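PDB 4RU0: putative branched-chain amino acid ABC transporter, periplasmic branched-chain amino acid-binding protein from Pseudomonas protegens Pf-5, which probably binds branched-chain amino acids or related solutes in the periplasm and hands them to an ABC transporter for uptake. Local coordinates for residues Y136-A141 with P148-V153; P130-G135 with W360-L365; V249-A254 with A281-Y286; P235-L240 with G285-T290. All blocks are in the same frame, centred on the assembly; numbering follows the deposited sequence.

Contact 1: residues Y136-A141 with P148-V153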
loop_
_atom_site.group_PDB
_atom_site.type_symbol
_atom_site.label_atom_id
_atom_site.label_comp_id
_atom_site.label_asym_id
_atom_site.label_seq_id
_atom_site.Cartn_x
_atom_site.Cartn_y
_atom_site.Cartn_z
ATOM N N TYR A 136 3.397 2.480 0.779
ATOM C CA TYR A 136 3.761 3.772 1.312
ATOM C C TYR A 136 5.183 3.721 1.827
ATOM O O TYR A 136 5.831 2.739 1.661
ATOM C CB TYR A 136 2.741 4.285 2.327
ATOM C CG TYR A 136 2.812 3.725 3.720
ATOM C CD1 TYR A 136 2.260 2.509 4.027
ATOM C CD2 TYR A 136 3.370 4.451 4.737
ATOM C CE1 TYR A 136 2.296 2.019 5.308
ATOM C CE2 TYR A 136 3.418 3.968 6.014
ATOM C CZ TYR A 136 2.879 2.750 6.293
ATOM O OH TYR A 136 2.939 2.289 7.561
ATOM N N GLY A 137 5.682 4.811 2.371
ATOM C CA GLY A 137 7.010 4.819 2.956
ATOM C C GLY A 137 8.102 5.262 1.998
ATOM O O GLY A 137 7.816 5.806 0.928
ATOM N N ARG A 138 9.355 5.037 2.383
ATOM C CA ARG A 138 10.496 5.482 1.592
ATOM C C ARG A 138 10.659 4.667 0.314
ATOM O O ARG A 138 10.908 3.464 0.370
ATOM C CB ARG A 138 11.772 5.395 2.417
ATOM C CG ARG A 138 11.708 6.101 3.759
ATOM C CD ARG A 138 12.903 5.710 4.610
ATOM N NE ARG A 138 12.991 6.457 5.863
ATOM C CZ ARG A 138 13.618 7.624 5.997
ATOM N NH1 ARG A 138 13.657 8.220 7.183
ATOM N NH2 ARG A 138 14.199 8.197 4.942
ATOM N N THR A 139 10.541 5.315 -0.840
ATOM C CA THR A 139 10.680 4.588 -2.095
ATOM C C THR A 139 12.108 4.060 -2.267
ATOM O O THR A 139 12.313 2.973 -2.799
ATOM C CB THR A 139 10.289 5.457 -3.330
ATOM O OG1 THR A 139 11.133 6.609 -3.403
ATOM C CG2 THR A 139 8.836 5.907 -3.230
ATOM N N GLU A 140 13.094 4.811 -1.789
ATOM C CA GLU A 140 14.480 4.376 -1.915
ATOM C C GLU A 140 14.768 3.143 -1.057
ATOM O O GLU A 140 15.799 2.499 -1.221
ATOM C CB GLU A 140 15.447 5.514 -1.559
ATOM C CG GLU A 140 15.388 5.994 -0.121
ATOM C CD GLU A 140 14.300 7.023 0.106
ATOM O OE1 GLU A 140 13.535 7.289 -0.847
ATOM O OE2 GLU A 140 14.214 7.565 1.233
ATOM N N ALA A 141 13.852 2.795 -0.158
ATOM C CA ALA A 141 14.021 1.590 0.645
ATOM C C ALA A 141 13.728 0.342 -0.189
ATOM O O ALA A 141 13.783 -0.782 0.317
ATOM C CB ALA A 141 13.138 1.633 1.879
ATOM N N PRO A 148 18.324 -2.329 5.023
ATOM C CA PRO A 148 18.198 -3.734 5.423
ATOM C C PRO A 148 16.870 -4.065 6.100
ATOM O O PRO A 148 16.323 -5.138 5.852
ATOM C CB PRO A 148 19.357 -3.925 6.411
ATOM C CG PRO A 148 20.303 -2.830 6.119
ATOM C CD PRO A 148 19.485 -1.679 5.657
ATOM N N TYR A 149 16.356 -3.163 6.932
ATOM C CA TYR A 149 15.164 -3.458 7.720
ATOM C C TYR A 149 13.973 -2.542 7.421
ATOM O O TYR A 149 13.087 -2.365 8.252
ATOM C CB TYR A 149 15.518 -3.415 9.209
ATOM C CG TYR A 149 16.420 -4.565 9.588
ATOM C CD1 TYR A 149 17.803 -4.432 9.552
ATOM C CD2 TYR A 149 15.887 -5.803 9.928
ATOM C CE1 TYR A 149 18.628 -5.492 9.872
ATOM C CE2 TYR A 149 16.705 -6.868 10.250
ATOM C CZ TYR A 149 18.072 -6.710 10.219
ATOM O OH TYR A 149 18.886 -7.770 10.540
ATOM N N ASN A 150 13.951 -1.980 6.218
ATOM C CA ASN A 150 12.826 -1.167 5.768
ATOM C C ASN A 150 12.237 -1.741 4.476
ATOM O O ASN A 150 12.942 -1.869 3.474
ATOM C CB ASN A 150 13.266 0.283 5.563
ATOM C CG ASN A 150 12.100 1.252 5.540
ATOM O OD1 ASN A 150 11.067 0.990 4.922
ATOM N ND2 ASN A 150 12.260 2.381 6.223
ATOM N N PHE A 151 10.950 -2.086 4.502
ATOM C CA PHE A 151 10.310 -2.766 3.375
ATOM C C PHE A 151 9.050 -2.062 2.859
ATOM O O PHE A 151 7.950 -2.304 3.362
ATOM C CB PHE A 151 9.946 -4.207 3.762
ATOM C CG PHE A 151 11.133 -5.108 3.979
ATOM C CD1 PHE A 151 11.544 -5.985 2.984
ATOM C CD2 PHE A 151 11.830 -5.087 5.181
ATOM C CE1 PHE A 151 12.631 -6.824 3.182
ATOM C CE2 PHE A 151 12.920 -5.921 5.382
ATOM C CZ PHE A 151 13.320 -6.793 4.383
ATOM N N PRO A 152 9.181 -1.242 1.832
ATOM C CA PRO A 152 8.001 -0.633 1.225
ATOM C C PRO A 152 7.380 -1.613 0.231
ATOM O O PRO A 152 7.531 -1.496 -0.961
ATOM C CB PRO A 152 8.584 0.560 0.503
ATOM C CG PRO A 152 9.908 0.100 0.083
ATOM C CD PRO A 152 10.399 -0.863 1.115
ATOM N N VAL A 153 6.701 -2.606 0.773
ATOM C CA VAL A 153 6.239 -3.763 0.028
ATOM C C VAL A 153 5.110 -3.567 -0.973
ATOM O O VAL A 153 4.169 -2.828 -0.740
ATOM C CB VAL A 153 5.865 -4.928 0.957
ATOM C CG1 VAL A 153 6.006 -6.235 0.215
ATOM C CG2 VAL A 153 6.765 -4.951 2.163
HETATM O O HOH W 1 10.697 4.768 7.138
#
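The loop that joins strand 131-132 to strand 150-151 folds back on the second strand, with Pro152 packed against Arg138 and Ala141. The proline ring sits on backbone carbonyls: CG is 3.5 Å from Arg138 O, and CD is 3.5 Å from Ala141 O. Ala141 CB fits between Pro152 CD, at 3.8 Å, and the amide oxygen OD1 of Asn150, at 3.7 Å. Arg138 O also accepts the backbone N-H of Ala141, which keeps this piece of the loop tightly curled. Pro152 is the centre of an inverse gamma turn, just after the short parallel strand pair of this periplasmic binding protein fold. With chi1 at -161°, the Asn150 amide swings away from its own backbone N and brings ND2 across the Arg138 chain, near CD. The amide and guanidinium planes stand 87° apart. A water links the two side chains, accepting from Arg138 NE at 3.1 Å and from Asn150 ND2 at 3.0 Å. Asn150 ND2 also bonds Ser121 OG on helix 114-126. A leucine in place of Asn150 would probably leave that water and Ser121 without their amide partner. The Arg138 guanidinium further meets Tyr118 in a cation-pi contact, and its NH1 bonds a glycerol, probably from the crystallisation liquor.

Contact 2: residues P130-G135 with W360-L365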
loop_
_atom_site.group_PDB
_atom_site.type_symbol
_atom_site.label_atom_id
_atom_site.label_comp_id
_atom_site.label_asym_id
_atom_site.label_seq_id
_atom_site.Cartn_x
_atom_site.Cartn_y
_atom_site.Cartn_z
ATOM N N PRO A 130 12.372 -5.561 11.030
ATOM C CA PRO A 130 11.886 -5.158 9.709
ATOM C C PRO A 130 10.637 -4.295 9.808
ATOM O O PRO A 130 9.667 -4.693 10.450
ATOM C CB PRO A 130 11.566 -6.492 9.020
ATOM C CG PRO A 130 12.170 -7.555 9.883
ATOM C CD PRO A 130 12.208 -7.001 11.265
ATOM N N LEU A 131 10.675 -3.117 9.198
ATOM C CA LEU A 131 9.488 -2.287 9.093
ATOM C C LEU A 131 8.804 -2.585 7.779
ATOM O O LEU A 131 9.424 -2.503 6.722
ATOM C CB LEU A 131 9.832 -0.799 9.177
ATOM C CG LEU A 131 10.350 -0.255 10.509
ATOM C CD1 LEU A 131 10.459 1.271 10.450
ATOM C CD2 LEU A 131 9.500 -0.702 11.693
ATOM N N ILE A 132 7.531 -2.944 7.846
ATOM C CA ILE A 132 6.734 -3.117 6.644
ATOM C C ILE A 132 5.796 -1.929 6.476
ATOM O O ILE A 132 4.986 -1.637 7.354
ATOM C CB ILE A 132 5.912 -4.416 6.681
ATOM C CG1 ILE A 132 6.834 -5.636 6.705
ATOM C CG2 ILE A 132 4.980 -4.486 5.495
ATOM C CD1 ILE A 132 6.099 -6.948 6.934
ATOM N N THR A 133 5.917 -1.257 5.342
ATOM C CA THR A 133 4.953 -0.244 4.919
ATOM C C THR A 133 4.380 -0.615 3.563
ATOM O O THR A 133 5.004 -0.434 2.546
ATOM C CB THR A 133 5.574 1.168 4.856
ATOM O OG1 THR A 133 6.652 1.194 3.928
ATOM C CG2 THR A 133 6.089 1.581 6.181
ATOM N N LEU A 134 3.146 -1.076 3.548
ATOM C CA LEU A 134 2.551 -1.546 2.315
ATOM C C LEU A 134 1.981 -0.370 1.550
ATOM O O LEU A 134 1.143 0.344 2.043
ATOM C CB LEU A 134 1.466 -2.565 2.640
ATOM C CG LEU A 134 0.811 -3.428 1.575
ATOM C CD1 LEU A 134 1.802 -4.350 0.915
ATOM C CD2 LEU A 134 -0.298 -4.248 2.204
ATOM N N GLY A 135 2.465 -0.171 0.340
ATOM C CA GLY A 135 2.048 0.933 -0.500
ATOM C C GLY A 135 2.361 2.334 -0.013
ATOM O O GLY A 135 1.676 3.270 -0.346
ATOM N N TRP A 360 14.973 -12.113 6.757
ATOM C CA TRP A 360 15.384 -13.132 5.797
ATOM C C TRP A 360 14.179 -13.674 5.040
ATOM O O TRP A 360 14.252 -13.929 3.839
ATOM C CB TRP A 360 16.123 -14.281 6.496
ATOM C CG TRP A 360 16.741 -15.252 5.529
ATOM C CD1 TRP A 360 18.025 -15.240 5.069
ATOM C CD2 TRP A 360 16.093 -16.357 4.884
ATOM N NE1 TRP A 360 18.220 -16.275 4.184
ATOM C CE2 TRP A 360 17.050 -16.975 4.054
ATOM C CE3 TRP A 360 14.798 -16.890 4.932
ATOM C CZ2 TRP A 360 16.754 -18.095 3.275
ATOM C CZ3 TRP A 360 14.505 -18.001 4.155
ATOM C CH2 TRP A 360 15.482 -18.592 3.340
ATOM N N GLY A 361 13.073 -13.850 5.756
ATOM C CA GLY A 361 11.849 -14.353 5.162
ATOM C C GLY A 361 11.312 -13.386 4.127
ATOM O O GLY A 361 10.993 -13.779 3.002
ATOM N N LEU A 362 11.220 -12.115 4.511
ATOM C CA LEU A 362 10.782 -11.063 3.604
ATOM C C LEU A 362 11.608 -11.045 2.326
ATOM O O LEU A 362 11.052 -10.996 1.233
ATOM C CB LEU A 362 10.855 -9.699 4.290
ATOM C CG LEU A 362 9.729 -9.398 5.276
ATOM C CD1 LEU A 362 10.126 -8.272 6.197
ATOM C CD2 LEU A 362 8.456 -9.047 4.522
ATOM N N GLU A 363 12.931 -11.109 2.464
ATOM C CA GLU A 363 13.823 -11.015 1.309
ATOM C C GLU A 363 13.779 -12.272 0.438
ATOM O O GLU A 363 14.312 -12.289 -0.674
ATOM C CB GLU A 363 15.259 -10.734 1.762
ATOM C CG GLU A 363 15.423 -9.371 2.435
ATOM C CD GLU A 363 16.869 -8.930 2.579
ATOM O OE1 GLU A 363 17.745 -9.789 2.795
ATOM O OE2 GLU A 363 17.129 -7.708 2.479
ATOM N N HIS A 364 13.134 -13.323 0.931
ATOM C CA HIS A 364 13.014 -14.547 0.150
ATOM C C HIS A 364 11.564 -14.867 -0.188
ATOM O O HIS A 364 11.245 -15.984 -0.580
ATOM C CB HIS A 364 13.659 -15.718 0.892
ATOM C CG HIS A 364 15.154 -15.676 0.882
ATOM N ND1 HIS A 364 15.881 -14.859 1.721
ATOM C CD2 HIS A 364 16.059 -16.327 0.115
ATOM C CE1 HIS A 364 17.168 -15.017 1.478
ATOM N NE2 HIS A 364 17.304 -15.904 0.508
ATOM N N LEU A 365 10.691 -13.876 -0.041
ATOM C CA LEU A 365 9.299 -14.040 -0.423
ATOM C C LEU A 365 9.189 -14.393 -1.897
ATOM O O LEU A 365 9.797 -13.747 -2.748
ATOM C CB LEU A 365 8.500 -12.773 -0.136
ATOM C CG LEU A 365 7.714 -12.738 1.171
ATOM C CD1 LEU A 365 6.885 -11.464 1.247
ATOM C CD2 LEU A 365 6.832 -13.963 1.286
#
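Leu362 of helix 355-363 packs on Pro130, just before strand 131-132, and on Ile132 within it. The contact is a helix laid against a strand of the alpha/beta periplasmic binding protein fold. It is small and wholly apolar. Along the helix, Trp360 comes first. It takes no part in the contact, and its indole lies against the imidazole of His364: ND1 is 3.3 Å above the indole plane, over its centre. Gly361 follows, and its carbonyl accepts the backbone N-H of His364. Leu362 then carries the whole contact. Its CG is anti to the carbonyl carbon (chi1 -77°), and the branch divides its two methyls between two partners. CD1 lies 3.6 Å from Pro130 CB. CD2 meets the tip of the Ile132 chain, with CD1 of Ile132 4.0 Å away. Pro130 and Ile132 are two apart in this extended stretch, and both point toward the helix, while Leu131 between them turns to helix 114-126. Phe151 of the neighbouring strand and Val108 also touch Leu362 and help to bury it. Glu363 comes next, and its OE2 forms a salt bridge with Arg441 and a hydrogen bond with His391. His364 is exposed, but its ring is held: ND1 donates to Trp360 O at 2.8 Å, with an N-H...O angle of 149°. The acceptor lies near the imidazole plane, 14° out of it. Leu365 leaves the helix region, and its backbone N still bonds Leu362 O at 3.2 Å.

Contact 3: residues V249-A254 with A281-Y286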
loop_
_atom_site.group_PDB
_atom_site.type_symbol
_atom_site.label_atom_id
_atom_site.label_comp_id
_atom_site.label_asym_id
_atom_site.label_seq_id
_atom_site.Cartn_x
_atom_site.Cartn_y
_atom_site.Cartn_z
ATOM N N VAL A 249 -13.018 17.199 -2.871
ATOM C CA VAL A 249 -13.047 18.542 -3.427
ATOM C C VAL A 249 -12.567 18.530 -4.873
ATOM O O VAL A 249 -13.173 19.174 -5.732
ATOM C CB VAL A 249 -12.188 19.522 -2.599
ATOM C CG1 VAL A 249 -12.039 20.854 -3.319
ATOM C CG2 VAL A 249 -12.797 19.724 -1.222
ATOM N N ALA A 250 -11.489 17.791 -5.144
ATOM C CA ALA A 250 -10.948 17.693 -6.500
ATOM C C ALA A 250 -12.016 17.202 -7.476
ATOM O O ALA A 250 -12.180 17.751 -8.569
ATOM C CB ALA A 250 -9.736 16.772 -6.534
ATOM N N VAL A 251 -12.749 16.173 -7.066
ATOM C CA VAL A 251 -13.776 15.596 -7.918
ATOM C C VAL A 251 -14.946 16.569 -8.113
ATOM O O VAL A 251 -15.372 16.802 -9.249
ATOM C CB VAL A 251 -14.272 14.263 -7.345
ATOM C CG1 VAL A 251 -15.310 13.651 -8.252
ATOM C CG2 VAL A 251 -13.095 13.310 -7.173
ATOM N N LYS A 252 -15.440 17.142 -7.016
ATOM C CA LYS A 252 -16.504 18.145 -7.068
ATOM C C LYS A 252 -16.144 19.317 -7.977
ATOM O O LYS A 252 -16.984 19.824 -8.726
ATOM C CB LYS A 252 -16.814 18.697 -5.677
ATOM C CG LYS A 252 -17.590 17.796 -4.746
ATOM C CD LYS A 252 -17.767 18.504 -3.405
ATOM C CE LYS A 252 -18.396 17.607 -2.358
ATOM N NZ LYS A 252 -18.351 18.237 -1.003
ATOM N N THR A 253 -14.898 19.759 -7.884
ATOM C CA THR A 253 -14.459 20.913 -8.649
ATOM C C THR A 253 -14.318 20.540 -10.120
ATOM O O THR A 253 -14.686 21.319 -11.003
ATOM C CB THR A 253 -13.134 21.471 -8.109
ATOM O OG1 THR A 253 -13.255 21.672 -6.698
ATOM C CG2 THR A 253 -12.800 22.802 -8.767
ATOM N N ALA A 254 -13.799 19.342 -10.378
ATOM C CA ALA A 254 -13.673 18.838 -11.740
ATOM C C ALA A 254 -15.027 18.867 -12.451
ATOM O O ALA A 254 -15.132 19.335 -13.586
ATOM C CB ALA A 254 -13.104 17.425 -11.738
ATOM N N ALA A 281 -22.901 12.447 -6.662
ATOM C CA ALA A 281 -23.034 11.937 -8.023
ATOM C C ALA A 281 -22.027 12.551 -8.992
ATOM O O ALA A 281 -21.878 12.074 -10.116
ATOM C CB ALA A 281 -24.450 12.167 -8.529
ATOM N N ALA A 282 -21.334 13.600 -8.564
ATOM C CA ALA A 282 -20.266 14.181 -9.380
ATOM C C ALA A 282 -19.092 13.215 -9.559
ATOM O O ALA A 282 -18.246 13.412 -10.431
ATOM C CB ALA A 282 -19.777 15.485 -8.766
ATOM N N ALA A 283 -19.044 12.174 -8.730
ATOM C CA ALA A 283 -17.930 11.231 -8.751
ATOM C C ALA A 283 -18.211 9.988 -9.595
ATOM O O ALA A 283 -17.384 9.081 -9.655
ATOM C CB ALA A 283 -17.569 10.823 -7.328
ATOM N N LYS A 284 -19.369 9.940 -10.243
ATOM C CA LYS A 284 -19.710 8.800 -11.093
ATOM C C LYS A 284 -18.719 8.646 -12.243
ATOM O O LYS A 284 -18.497 9.581 -13.008
ATOM C CB LYS A 284 -21.128 8.945 -11.655
ATOM C CG LYS A 284 -22.238 8.772 -10.632
ATOM C CD LYS A 284 -23.602 8.892 -11.296
ATOM C CE LYS A 284 -24.728 8.520 -10.342
ATOM N NZ LYS A 284 -24.645 7.096 -9.912
ATOM N N GLY A 285 -18.121 7.465 -12.360
ATOM C CA GLY A 285 -17.176 7.202 -13.431
ATOM C C GLY A 285 -15.719 7.289 -13.005
ATOM O O GLY A 285 -14.831 6.807 -13.711
ATOM N N TYR A 286 -15.482 7.905 -11.850
ATOM C CA TYR A 286 -14.144 8.065 -11.278
ATOM C C TYR A 286 -13.333 6.776 -11.265
ATOM O O TYR A 286 -13.824 5.733 -10.833
ATOM C CB TYR A 286 -14.270 8.615 -9.858
ATOM C CG TYR A 286 -12.975 8.764 -9.090
ATOM C CD1 TYR A 286 -12.100 9.812 -9.355
ATOM C CD2 TYR A 286 -12.644 7.877 -8.079
ATOM C CE1 TYR A 286 -10.920 9.957 -8.642
ATOM C CE2 TYR A 286 -11.472 8.015 -7.358
ATOM C CZ TYR A 286 -10.615 9.055 -7.642
ATOM O OH TYR A 286 -9.451 9.192 -6.921
#
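The Tyr286 ring meets Val251 obliquely, with CG2 of Val251 4.2 Å from CD1 of Tyr286. At the far end of the ring, the buried hydroxyl is hydrogen-bonded to Ala270 O. Leu240, Ile264, Val261 and Val276 also touch this side chain. The contact belongs to a beta-alpha-beta crossover. Helix 246-256 links the parallel strands 237-241 and 264-266, and here it packs on the loop that leads into strand 287-290. Val251 is the residue of the helix that does the touching. Its CG1 is anti to the backbone N (chi1 -178°) and reaches the loop backbone. It lies 3.6 Å from Ala283 CA, 3.7 Å from Ala283 CB and 3.7 Å from Ala282 O. The other methyl, CG2, is the one turned to Tyr286. One valine therefore bridges the 3-10 turn and the aromatic ring. The small alanines let the helix come close: the CA atoms of Val251 and Ala283 are 6.1 Å apart. Ala282 adds its surface at the margin. Beyond Ala283 the chain makes a type II beta turn that ends at Tyr286. Gly285 has a phi of 101°, where a side chain would be jammed against the preceding carbonyl. The turn brings Tyr286 back toward the helix. Ala250, Thr253 and Ala254 also meet Trp227 of helix 224-233. Within the helix, Val249 O accepts twice from Thr253, from its backbone N and from its OG1, which lies 2.7 Å away and above the carbonyl plane.

Contact 4: residues P235-L240 with G285-T290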
loop_
_atom_site.group_PDB
_atom_site.type_symbol
_atom_site.label_atom_id
_atom_site.label_comp_id
_atom_site.label_asym_id
_atom_site.label_seq_id
_atom_site.Cartn_x
_atom_site.Cartn_y
_atom_site.Cartn_z
ATOM N N PRO A 235 -6.196 18.234 -20.622
ATOM C CA PRO A 235 -5.372 17.027 -20.726
ATOM C C PRO A 235 -6.235 15.797 -20.978
ATOM O O PRO A 235 -7.431 15.821 -20.680
ATOM C CB PRO A 235 -4.692 16.947 -19.358
ATOM C CG PRO A 235 -5.692 17.555 -18.434
ATOM C CD PRO A 235 -6.307 18.697 -19.225
ATOM N N ASP A 236 -5.631 14.746 -21.527
ATOM C CA ASP A 236 -6.345 13.510 -21.829
ATOM C C ASP A 236 -6.640 12.733 -20.557
ATOM O O ASP A 236 -7.645 12.040 -20.471
ATOM C CB ASP A 236 -5.534 12.644 -22.799
ATOM C CG ASP A 236 -5.190 13.381 -24.087
ATOM O OD1 ASP A 236 -4.098 13.991 -24.161
ATOM O OD2 ASP A 236 -6.013 13.357 -25.025
ATOM N N TRP A 237 -5.761 12.856 -19.567
ATOM C CA TRP A 237 -5.935 12.163 -18.289
ATOM C C TRP A 237 -5.492 13.021 -17.107
ATOM O O TRP A 237 -4.576 13.837 -17.228
ATOM C CB TRP A 237 -5.155 10.846 -18.281
ATOM C CG TRP A 237 -5.632 9.875 -19.310
ATOM C CD1 TRP A 237 -5.181 9.758 -20.593
ATOM C CD2 TRP A 237 -6.654 8.885 -19.151
ATOM N NE1 TRP A 237 -5.861 8.759 -21.246
ATOM C CE2 TRP A 237 -6.772 8.206 -20.386
ATOM C CE3 TRP A 237 -7.484 8.506 -18.089
ATOM C CZ2 TRP A 237 -7.683 7.165 -20.586
ATOM C CZ3 TRP A 237 -8.397 7.469 -18.289
ATOM C CH2 TRP A 237 -8.485 6.811 -19.529
ATOM N N VAL A 238 -6.147 12.832 -15.965
ATOM C CA VAL A 238 -5.664 13.412 -14.719
ATOM C C VAL A 238 -5.288 12.316 -13.724
ATOM O O VAL A 238 -6.104 11.458 -13.370
ATOM C CB VAL A 238 -6.704 14.349 -14.071
ATOM C CG1 VAL A 238 -6.237 14.777 -12.678
ATOM C CG2 VAL A 238 -6.934 15.573 -14.950
ATOM N N PHE A 239 -4.027 12.340 -13.310
ATOM C CA PHE A 239 -3.511 11.481 -12.259
ATOM C C PHE A 239 -3.755 12.203 -10.930
ATOM O O PHE A 239 -3.073 13.178 -10.613
ATOM C CB PHE A 239 -2.021 11.206 -12.490
ATOM C CG PHE A 239 -1.437 10.125 -11.611
ATOM C CD1 PHE A 239 -2.250 9.283 -10.861
ATOM C CD2 PHE A 239 -0.062 9.955 -11.541
ATOM C CE1 PHE A 239 -1.699 8.289 -10.053
ATOM C CE2 PHE A 239 0.494 8.964 -10.740
ATOM C CZ PHE A 239 -0.330 8.127 -9.993
ATOM N N LEU A 240 -4.739 11.742 -10.166
ATOM C CA LEU A 240 -5.151 12.456 -8.967
ATOM C C LEU A 240 -4.425 11.945 -7.731
ATOM O O LEU A 240 -4.737 10.873 -7.216
ATOM C CB LEU A 240 -6.660 12.339 -8.764
ATOM C CG LEU A 240 -7.204 13.174 -7.612
ATOM C CD1 LEU A 240 -6.958 14.647 -7.884
ATOM C CD2 LEU A 240 -8.682 12.898 -7.371
ATOM N N GLY A 285 -18.121 7.465 -12.360
ATOM C CA GLY A 285 -17.176 7.202 -13.431
ATOM C C GLY A 285 -15.719 7.289 -13.005
ATOM O O GLY A 285 -14.831 6.807 -13.711
ATOM N N TYR A 286 -15.482 7.905 -11.850
ATOM C CA TYR A 286 -14.144 8.065 -11.278
ATOM C C TYR A 286 -13.333 6.776 -11.265
ATOM O O TYR A 286 -13.824 5.733 -10.833
ATOM C CB TYR A 286 -14.270 8.615 -9.858
ATOM C CG TYR A 286 -12.975 8.764 -9.090
ATOM C CD1 TYR A 286 -12.100 9.812 -9.355
ATOM C CD2 TYR A 286 -12.644 7.877 -8.079
ATOM C CE1 TYR A 286 -10.920 9.957 -8.642
ATOM C CE2 TYR A 286 -11.472 8.015 -7.358
ATOM C CZ TYR A 286 -10.615 9.055 -7.642
ATOM O OH TYR A 286 -9.451 9.192 -6.921
ATOM N N LEU A 287 -12.100 6.850 -11.758
ATOM C CA LEU A 287 -11.193 5.705 -11.725
ATOM C C LEU A 287 -10.218 5.803 -10.549
ATOM O O LEU A 287 -9.907 6.902 -10.077
ATOM C CB LEU A 287 -10.405 5.599 -13.029
ATOM C CG LEU A 287 -11.217 5.518 -14.323
ATOM C CD1 LEU A 287 -10.305 5.287 -15.520
ATOM C CD2 LEU A 287 -12.260 4.429 -14.214
ATOM N N ALA A 288 -9.728 4.656 -10.086
ATOM C CA ALA A 288 -8.704 4.644 -9.044
ATOM C C ALA A 288 -7.824 3.407 -9.146
ATOM O O ALA A 288 -8.291 2.336 -9.534
ATOM C CB ALA A 288 -9.345 4.724 -7.670
ATOM N N LEU A 289 -6.546 3.566 -8.811
ATOM C CA LEU A 289 -5.618 2.442 -8.754
ATOM C C LEU A 289 -5.704 1.767 -7.388
ATOM O O LEU A 289 -5.973 2.421 -6.381
ATOM C CB LEU A 289 -4.182 2.909 -9.026
ATOM C CG LEU A 289 -3.895 3.547 -10.386
ATOM C CD1 LEU A 289 -2.562 4.290 -10.365
ATOM C CD2 LEU A 289 -3.898 2.504 -11.481
ATOM N N THR A 290 -5.471 0.460 -7.347
ATOM C CA THR A 290 -5.466 -0.260 -6.076
ATOM C C THR A 290 -4.589 -1.505 -6.133
ATOM O O THR A 290 -4.552 -2.198 -7.152
ATOM C CB THR A 290 -6.892 -0.680 -5.650
ATOM O OG1 THR A 290 -6.834 -1.411 -4.419
ATOM C CG2 THR A 290 -7.537 -1.553 -6.712
#
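Leu287 and Leu289 reach toward the aromatic side chains Trp237 and Phe239, and Leu240 meets Tyr286. All three pairs are aliphatic-on-aromatic packing. Leu287 CD1 comes to the edge of the indole, near its plane, 4.0 Å from Trp237 CZ3. Leu289 CD1 is 4.1 Å from Phe239 CE1, and the two side chains cross at about a right angle. Phe239 has CG anti to the backbone N (chi1 -169°); its CB points away from the other strand, but the ring swings back to the leucine. Leu240 CD2 lies 3.9 Å from Tyr286 CE1 and 3.8 Å from Tyr286 OH. Polar groups find partners elsewhere: Trp237 NE1 bonds Glu172 OE2, and Ala270 O takes up the Tyr286 hydroxyl. The touching parts run 73° apart. They belong to the mixed sheet of this alpha/beta domain, where strand 264-266 lies between strands 237-241 and 287-290. The contact therefore bridges over that middle strand. Trp237, Phe239, Leu287 and Leu289 share one face of the sheet. Ile265 of the middle strand touches Trp237 and Leu289. Helix 157-172 packs Ile168 on Trp237, Leu164 on Phe239 and Glu160 on Leu289. Leu240 and Tyr286 lie on the other face, against Ile264 and helix 246-256.

In the fold
From the N terminus, contact 2 opens first, at 130-135. Contact 1 follows at once, and 148-153 closes its short loop. Strands 131-132 and 150-151 then pair in parallel, so contacts 1 and 2 touch. Contact 4 opens at 235-240, and contact 3 opens inside it at 249-254. Both end on the same stretch, sharing Gly285 and Tyr286. All three are nested in the long loop that contact 2 closes at 360-365. Contacts 3 and 4 tie a crossover helix and the large mixed sheet together, with centres about 36 and 29 Å from that of contact 2. Gly135 O bonds Trp269, a residue of the pocket that holds 3,6,9,12,15-pentaoxaheptadecane, linking the two regions.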